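Local coordinates for Esterase/lipase (Uncultured bacterium, PDB 3K6K), which probably hydrolyses carboxylic ester bonds, as an esterase or lipase of the alpha/beta hydrolase fold related to hormone-sensitive lipase, at residues Met167-Ala170 / Lys171-Leu175; Pro126-Ala129 / Ala130-Cys134; Ala293-Ser296 / Ile297-Cys301. All coordinates share one frame; numbering follows the deposited sequence.

Contact 1 (Met167-Ala170 / Lys171-Leu175)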
loop_
_atom_site.group_PDB
_atom_site.type_symbol
_atom_site.label_atom_id
_atom_site.label_comp_id
_atom_site.label_asym_id
_atom_site.label_seq_id
_atom_site.Cartn_x
_atom_site.Cartn_y
_atom_site.Cartn_z
ATOM N N MET A 167 -10.583 -4.966 17.198
ATOM C CA MET A 167 -11.557 -3.966 16.772
ATOM C C MET A 167 -12.769 -4.655 16.144
ATOM O O MET A 167 -13.906 -4.147 16.274
ATOM C CB MET A 167 -10.941 -2.896 15.840
ATOM C CG MET A 167 -9.930 -2.067 16.554
ATOM S SD MET A 167 -10.703 -1.161 17.947
ATOM C CE MET A 167 -10.048 -2.101 19.383
ATOM N N LEU A 168 -12.528 -5.787 15.457
ATOM C CA LEU A 168 -13.615 -6.616 15.003
ATOM C C LEU A 168 -14.537 -6.991 16.181
ATOM O O LEU A 168 -15.731 -6.742 16.124
ATOM C CB LEU A 168 -13.083 -7.847 14.250
ATOM C CG LEU A 168 -12.470 -7.518 12.882
ATOM C CD1 LEU A 168 -11.708 -8.671 12.261
ATOM C CD2 LEU A 168 -13.545 -7.031 11.916
ATOM N N LYS A 169 -13.957 -7.483 17.281
ATOM C CA LYS A 169 -14.676 -7.814 18.524
ATOM C C LYS A 169 -15.263 -6.530 19.144
ATOM O O LYS A 169 -16.429 -6.493 19.615
ATOM C CB LYS A 169 -13.718 -8.469 19.526
ATOM C CG LYS A 169 -14.265 -9.669 20.328
ATOM C CD LYS A 169 -15.275 -9.326 21.395
ATOM C CE LYS A 169 -15.869 -10.603 22.040
ATOM N NZ LYS A 169 -16.494 -11.386 20.920
ATOM N N ALA A 170 -14.443 -5.480 19.177
ATOM C CA ALA A 170 -14.925 -4.224 19.706
ATOM C C ALA A 170 -16.176 -3.834 18.881
ATOM O O ALA A 170 -17.163 -3.382 19.446
ATOM C CB ALA A 170 -13.851 -3.172 19.629
ATOM N N LYS A 171 -16.162 -4.096 17.572
ATOM C CA LYS A 171 -17.275 -3.733 16.679
ATOM C C LYS A 171 -18.500 -4.614 16.955
ATOM O O LYS A 171 -19.580 -4.049 17.149
ATOM C CB LYS A 171 -16.878 -3.824 15.198
ATOM C CG LYS A 171 -17.755 -3.000 14.179
ATOM C CD LYS A 171 -17.255 -3.143 12.697
ATOM C CE LYS A 171 -17.634 -4.524 12.135
ATOM N NZ LYS A 171 -16.686 -5.165 11.101
ATOM N N GLU A 172 -18.320 -5.956 16.934
ATOM C CA GLU A 172 -19.350 -6.934 17.350
ATOM C C GLU A 172 -20.044 -6.432 18.592
ATOM O O GLU A 172 -21.245 -6.321 18.609
ATOM C CB GLU A 172 -18.782 -8.337 17.635
ATOM C CG GLU A 172 -18.873 -9.354 16.435
ATOM C CD GLU A 172 -18.019 -10.662 16.625
ATOM O OE1 GLU A 172 -17.062 -10.924 15.815
ATOM O OE2 GLU A 172 -18.306 -11.436 17.594
ATOM N N ASP A 173 -19.259 -6.071 19.597
ATOM C CA ASP A 173 -19.768 -5.666 20.899
ATOM C C ASP A 173 -20.394 -4.292 20.951
ATOM O O ASP A 173 -20.881 -3.908 21.987
ATOM C CB ASP A 173 -18.661 -5.770 21.957
ATOM C CG ASP A 173 -18.228 -7.213 22.192
ATOM O OD1 ASP A 173 -18.807 -8.088 21.522
ATOM O OD2 ASP A 173 -17.349 -7.482 23.038
ATOM N N GLY A 174 -20.364 -3.517 19.882
ATOM C CA GLY A 174 -21.062 -2.247 19.923
ATOM C C GLY A 174 -20.247 -1.082 20.450
ATOM O O GLY A 174 -20.807 -0.049 20.847
ATOM N N LEU A 175 -18.921 -1.217 20.432
ATOM C CA LEU A 175 -18.035 -0.136 20.862
ATOM C C LEU A 175 -17.730 0.774 19.670
ATOM O O LEU A 175 -17.597 0.289 18.552
ATOM C CB LEU A 175 -16.754 -0.741 21.452
ATOM C CG LEU A 175 -16.846 -1.132 22.925
ATOM C CD1 LEU A 175 -15.554 -1.811 23.411
ATOM C CD2 LEU A 175 -17.204 0.147 23.746
HETATM O O HOH W 1 -16.963 -7.259 13.248
HETATM O O HOH W 2 -19.026 -10.588 20.699
#

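Contact 2 (Pro126-Ala129 / Ala130-Cys134)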
loop_
_atom_site.group_PDB
_atom_site.type_symbol
_atom_site.label_atom_id
_atom_site.label_comp_id
_atom_site.label_asym_id
_atom_site.label_seq_id
_atom_site.Cartn_x
_atom_site.Cartn_y
_atom_site.Cartn_z
ATOM N N PRO A 126 -4.279 -19.501 25.802
ATOM C CA PRO A 126 -4.498 -19.550 24.346
ATOM C C PRO A 126 -5.636 -18.639 23.815
ATOM O O PRO A 126 -6.321 -17.960 24.585
ATOM C CB PRO A 126 -4.887 -21.018 24.093
ATOM C CG PRO A 126 -4.725 -21.719 25.421
ATOM C CD PRO A 126 -4.872 -20.670 26.460
ATOM N N PHE A 127 -5.818 -18.609 22.488
ATOM C CA PHE A 127 -6.965 -17.910 21.921
ATOM C C PHE A 127 -8.227 -18.363 22.667
ATOM O O PHE A 127 -8.442 -19.575 22.787
ATOM C CB PHE A 127 -7.130 -18.223 20.435
ATOM C CG PHE A 127 -8.412 -17.695 19.869
ATOM C CD1 PHE A 127 -8.536 -16.351 19.538
ATOM C CD2 PHE A 127 -9.503 -18.524 19.710
ATOM C CE1 PHE A 127 -9.738 -15.851 19.041
ATOM C CE2 PHE A 127 -10.685 -18.036 19.224
ATOM C CZ PHE A 127 -10.808 -16.706 18.884
ATOM N N PRO A 128 -9.102 -17.420 23.086
ATOM C CA PRO A 128 -9.168 -15.950 22.817
ATOM C C PRO A 128 -8.603 -14.966 23.851
ATOM O O PRO A 128 -8.996 -13.771 23.839
ATOM C CB PRO A 128 -10.669 -15.681 22.781
ATOM C CG PRO A 128 -11.215 -16.679 23.867
ATOM C CD PRO A 128 -10.385 -17.938 23.606
ATOM N N ALA A 129 -7.710 -15.436 24.718
ATOM C CA ALA A 129 -7.350 -14.612 25.867
ATOM C C ALA A 129 -6.860 -13.190 25.509
ATOM O O ALA A 129 -7.413 -12.185 25.998
ATOM C CB ALA A 129 -6.354 -15.337 26.771
ATOM N N ALA A 130 -5.829 -13.121 24.667
ATOM C CA ALA A 130 -5.214 -11.833 24.260
ATOM C C ALA A 130 -6.217 -10.882 23.593
ATOM O O ALA A 130 -6.206 -9.657 23.860
ATOM C CB ALA A 130 -3.998 -12.096 23.315
ATOM N N VAL A 131 -7.083 -11.435 22.745
ATOM C CA VAL A 131 -8.163 -10.634 22.244
ATOM C C VAL A 131 -9.035 -10.025 23.339
ATOM O O VAL A 131 -9.278 -8.787 23.317
ATOM C CB VAL A 131 -9.029 -11.380 21.281
ATOM C CG1 VAL A 131 -10.096 -10.478 20.793
ATOM C CG2 VAL A 131 -8.220 -11.878 20.128
ATOM N N ASP A 132 -9.502 -10.831 24.317
ATOM C CA ASP A 132 -10.468 -10.227 25.261
ATOM C C ASP A 132 -9.808 -9.135 26.078
ATOM O O ASP A 132 -10.439 -8.134 26.405
ATOM C CB ASP A 132 -11.116 -11.225 26.197
ATOM C CG ASP A 132 -11.794 -12.357 25.475
ATOM O OD1 ASP A 132 -11.757 -13.453 26.066
ATOM O OD2 ASP A 132 -12.350 -12.160 24.350
ATOM N N ASP A 133 -8.518 -9.329 26.354
ATOM C CA ASP A 133 -7.694 -8.388 27.053
ATOM C C ASP A 133 -7.599 -7.035 26.279
ATOM O O ASP A 133 -7.819 -5.904 26.847
ATOM C CB ASP A 133 -6.306 -9.042 27.167
ATOM C CG ASP A 133 -6.159 -10.010 28.377
ATOM O OD1 ASP A 133 -7.149 -10.241 29.127
ATOM O OD2 ASP A 133 -5.013 -10.529 28.592
ATOM N N CYS A 134 -7.297 -7.150 24.971
ATOM C CA CYS A 134 -7.209 -5.963 24.062
ATOM C C CYS A 134 -8.513 -5.165 24.054
ATOM O O CYS A 134 -8.514 -3.938 24.272
ATOM C CB CYS A 134 -6.772 -6.371 22.650
ATOM S SG CYS A 134 -5.048 -6.955 22.568
#

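Contact 3 (Ala293-Ser296 / Ile297-Cys301)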
loop_
_atom_site.group_PDB
_atom_site.type_symbol
_atom_site.label_atom_id
_atom_site.label_comp_id
_atom_site.label_asym_id
_atom_site.label_seq_id
_atom_site.Cartn_x
_atom_site.Cartn_y
_atom_site.Cartn_z
ATOM N N ALA A 293 14.271 2.697 9.672
ATOM C CA ALA A 293 13.462 2.606 10.878
ATOM C C ALA A 293 13.113 3.962 11.444
ATOM O O ALA A 293 11.974 4.173 11.832
ATOM C CB ALA A 293 14.129 1.701 11.941
ATOM N N ASP A 294 14.077 4.877 11.527
ATOM C CA ASP A 294 13.744 6.231 11.994
ATOM C C ASP A 294 12.756 6.870 11.059
ATOM O O ASP A 294 11.868 7.507 11.548
ATOM C CB ASP A 294 14.942 7.194 12.114
ATOM C CG ASP A 294 16.161 6.556 12.732
ATOM O OD1 ASP A 294 17.278 6.929 12.225
ATOM O OD2 ASP A 294 16.003 5.703 13.690
ATOM N N ILE A 295 12.910 6.679 9.741
ATOM C CA ILE A 295 12.021 7.277 8.749
ATOM C C ILE A 295 10.602 6.693 8.860
ATOM O O ILE A 295 9.610 7.415 8.750
ATOM C CB ILE A 295 12.547 7.094 7.288
ATOM C CG1 ILE A 295 14.017 7.477 7.151
ATOM C CG2 ILE A 295 11.759 7.956 6.250
ATOM C CD1 ILE A 295 14.615 7.112 5.660
ATOM N N SER A 296 10.487 5.374 9.028
ATOM C CA SER A 296 9.165 4.775 9.107
ATOM C C SER A 296 8.378 5.301 10.362
ATOM O O SER A 296 7.193 5.632 10.305
ATOM C CB SER A 296 9.292 3.274 9.165
ATOM O OG SER A 296 8.082 2.774 9.656
ATOM N N ILE A 297 9.062 5.331 11.491
ATOM C CA ILE A 297 8.552 5.922 12.690
ATOM C C ILE A 297 8.094 7.373 12.457
ATOM O O ILE A 297 7.017 7.786 12.905
ATOM C CB ILE A 297 9.576 5.678 13.835
ATOM C CG1 ILE A 297 9.456 4.155 14.274
ATOM C CG2 ILE A 297 9.274 6.500 15.023
ATOM C CD1 ILE A 297 10.664 3.633 15.054
ATOM N N LYS A 298 8.879 8.130 11.714
ATOM C CA LYS A 298 8.582 9.514 11.483
ATOM C C LYS A 298 7.265 9.594 10.725
ATOM O O LYS A 298 6.368 10.334 11.144
ATOM C CB LYS A 298 9.713 10.174 10.689
ATOM C CG LYS A 298 9.795 11.727 10.829
ATOM C CD LYS A 298 10.662 12.205 12.080
ATOM C CE LYS A 298 12.179 12.382 11.803
ATOM N NZ LYS A 298 12.995 11.111 11.842
ATOM N N GLU A 299 7.142 8.806 9.652
ATOM C CA GLU A 299 5.938 8.802 8.843
ATOM C C GLU A 299 4.686 8.313 9.581
ATOM O O GLU A 299 3.599 8.907 9.401
ATOM C CB GLU A 299 6.136 7.995 7.563
ATOM C CG GLU A 299 7.144 8.601 6.670
ATOM C CD GLU A 299 7.387 7.823 5.395
ATOM O OE1 GLU A 299 8.251 8.304 4.630
ATOM O OE2 GLU A 299 6.735 6.769 5.149
ATOM N N ILE A 300 4.849 7.248 10.388
ATOM C CA ILE A 300 3.769 6.676 11.166
ATOM C C ILE A 300 3.217 7.721 12.092
ATOM O O ILE A 300 1.990 7.824 12.263
ATOM C CB ILE A 300 4.213 5.487 12.032
ATOM C CG1 ILE A 300 4.411 4.195 11.203
ATOM C CG2 ILE A 300 3.168 5.200 13.124
ATOM C CD1 ILE A 300 5.394 3.264 11.850
ATOM N N CYS A 301 4.128 8.494 12.691
ATOM C CA CYS A 301 3.726 9.519 13.647
ATOM C C CYS A 301 3.016 10.648 12.919
ATOM O O CYS A 301 1.994 11.124 13.387
ATOM C CB CYS A 301 4.898 10.005 14.529
ATOM S SG CYS A 301 5.360 8.731 15.787
#

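Contact 1 (Met167-Ala170 / Lys171-Leu175)
Lys169 bends over the last turn of helix 158-172 to meet two acids, Glu172 and Asp173, three and four residues further on. Its first torsion, far from a staggered value (chi1 -139°), and a bend at chi2 bring CD and CE against the Asp173 carboxylate, with CD of Lys169 3.2 Å from OD2 of Asp173; the bend at chi4 turns the ammonium toward Glu172. That end is held less closely: NZ of Lys169 forms a long salt bridge of 3.8 Å to OE2 of Glu172. A water bridges all three groups, accepting from NZ of Lys169 at 2.7 Å and donating to OD1 of Asp173 and OE2 of Glu172. A leucine in place of this lysine would probably leave the water without its donor and the two carboxylates without the positive charge beside them. Lys171 runs alongside Leu168, both side chains pointing the same way. With CG anti to the backbone N (chi1 -159°) and bends further out at chi3 and chi4, the chain sets NZ of Lys171 3.7 Å from CD2 of Leu168. The main partner of that ammonium is the carbonyl of Ser238; a second water links it weakly to the carbonyl of Leu168, which also accepts from N of Glu172. Ala170 is buried, its methyl on Tyr138 of helix 129-145. Its CB lies 4.2 Å from CB of Leu175, while its O accepts from N of Leu175 at 3.0 Å. Together with the bond from N of Gly174 to O of Lys171, this ends the helix. Gly174 has positive phi (88°), where a CB would jam against the preceding carbonyl. The arrangement is a Schellman motif, here turning the chain out of the helix of a beta-alpha-beta unit toward strand 180-184.

Contact 2 (Pro126-Ala129 / Ala130-Cys134)
The ring of Phe127 meets Val131 at its edge, near the ring plane, where CE1 of Phe127 is 4.4 Å from CG2 of Val131. Over the centre of one ring face sits CB of Pro128, 3.8 Å above the Phe127 plane; the peptide bond between these two residues is cis, which folds the proline back on the aromatic side chain before it. Tyr219 of helix 209-220 packs against both Phe127 and Val131, and Ile230 and Glu223 also touch the ring. Val131 presents CG2 to the ring because its other methyl, CG1, is anti to the backbone N (chi1 -179°), leaving CG2 beside that N. A second flat group, the Asp132 carboxylate, lies side by side with the Pro128 ring; OD1 of Asp132 is 3.9 Å from CG of Pro128. This is the start of helix 129-145 in the alpha/beta hydrolase fold, entered from the loop that follows strand 113-117, with Pro128 as N-cap. The cap residue opens the helical bonding through its carbonyl: N of Asp132 donates to O of Pro128 at 3.0 Å, fairly straight at 157°, and N of Asp133 donates to O of Ala129 at 3.1 Å. Just before the helix, N of Ala129 donates to O of Pro126 at 2.9 Å, closing a type VIa beta turn round the cis bond. Asp132 and Asp133 follow directly on the first turn, still near the N-terminal end of the helix, whose dipole may modestly favour their negative charges. Asp133 is also paired with Arg120 by a salt bridge, and its CG comes within 3.5 Å of O of Ala129. On the inner side of the turn, the methyl of Ala130 and the side chains of Val131 and Cys134 rest on Leu162 of helix 158-172.

Contact 3 (Ala293-Ser296 / Ile297-Cys301)
Ser296 and Ile300 meet one turn apart on the buried side of helix 291-305, CD1 of Ile300 coming within 3.5 Å of OG of Ser296. CG1 and CD1 of Ile300 also lie against O of Ser296, the carbonyl one turn earlier, to which N of Ile300 donates at 2.8 Å with an angle of 162°. The serine OG, anti to the backbone N (chi1 162°), is hydrogen-bonded to ND1 of His246 on strand 243-248. Nearby, Ile297 lays CD1 3.5 Å from O of Ala293 and packs on Leu102 and Gln109 of helix 96-110. The other side is looser and mixed. Exposed Ile295 and partly exposed Glu299 run side by side, both touching Trp276, with CG2 of Ile295 3.9 Å from OE1 of Glu299; OE2 of Glu299 forms a salt bridge with NZ of Lys274. Lys298 curls back through three bends toward Asp294, yet its NZ stays 6.0 Å from OD1 of Asp294, too far to pair. The overall contrast is that of an amphipathic helix, the C-terminal one of the alpha/beta hydrolase fold, laid against strands 243-248 and 271-276.

Each contact spans one unbroken run of chain, so none closes a long loop, and the three follow in series without nesting or crossing. From the N terminus, contact 2 comes first, at the entry to helix 129-145; contact 1 follows at the exit of helix 158-172. The two touch, CG of Lys169 lying 4.3 Å from CG1 of Val131, and so join these neighbouring helices. Contact 3 lies far along the chain, on the helix packed against strands 243-248 and 271-276 and helix 96-110. It is remote, with nearest atoms about 15 Å from contact 1 and about 17 Å from contact 2, and lies across the chain's centre from contact 2.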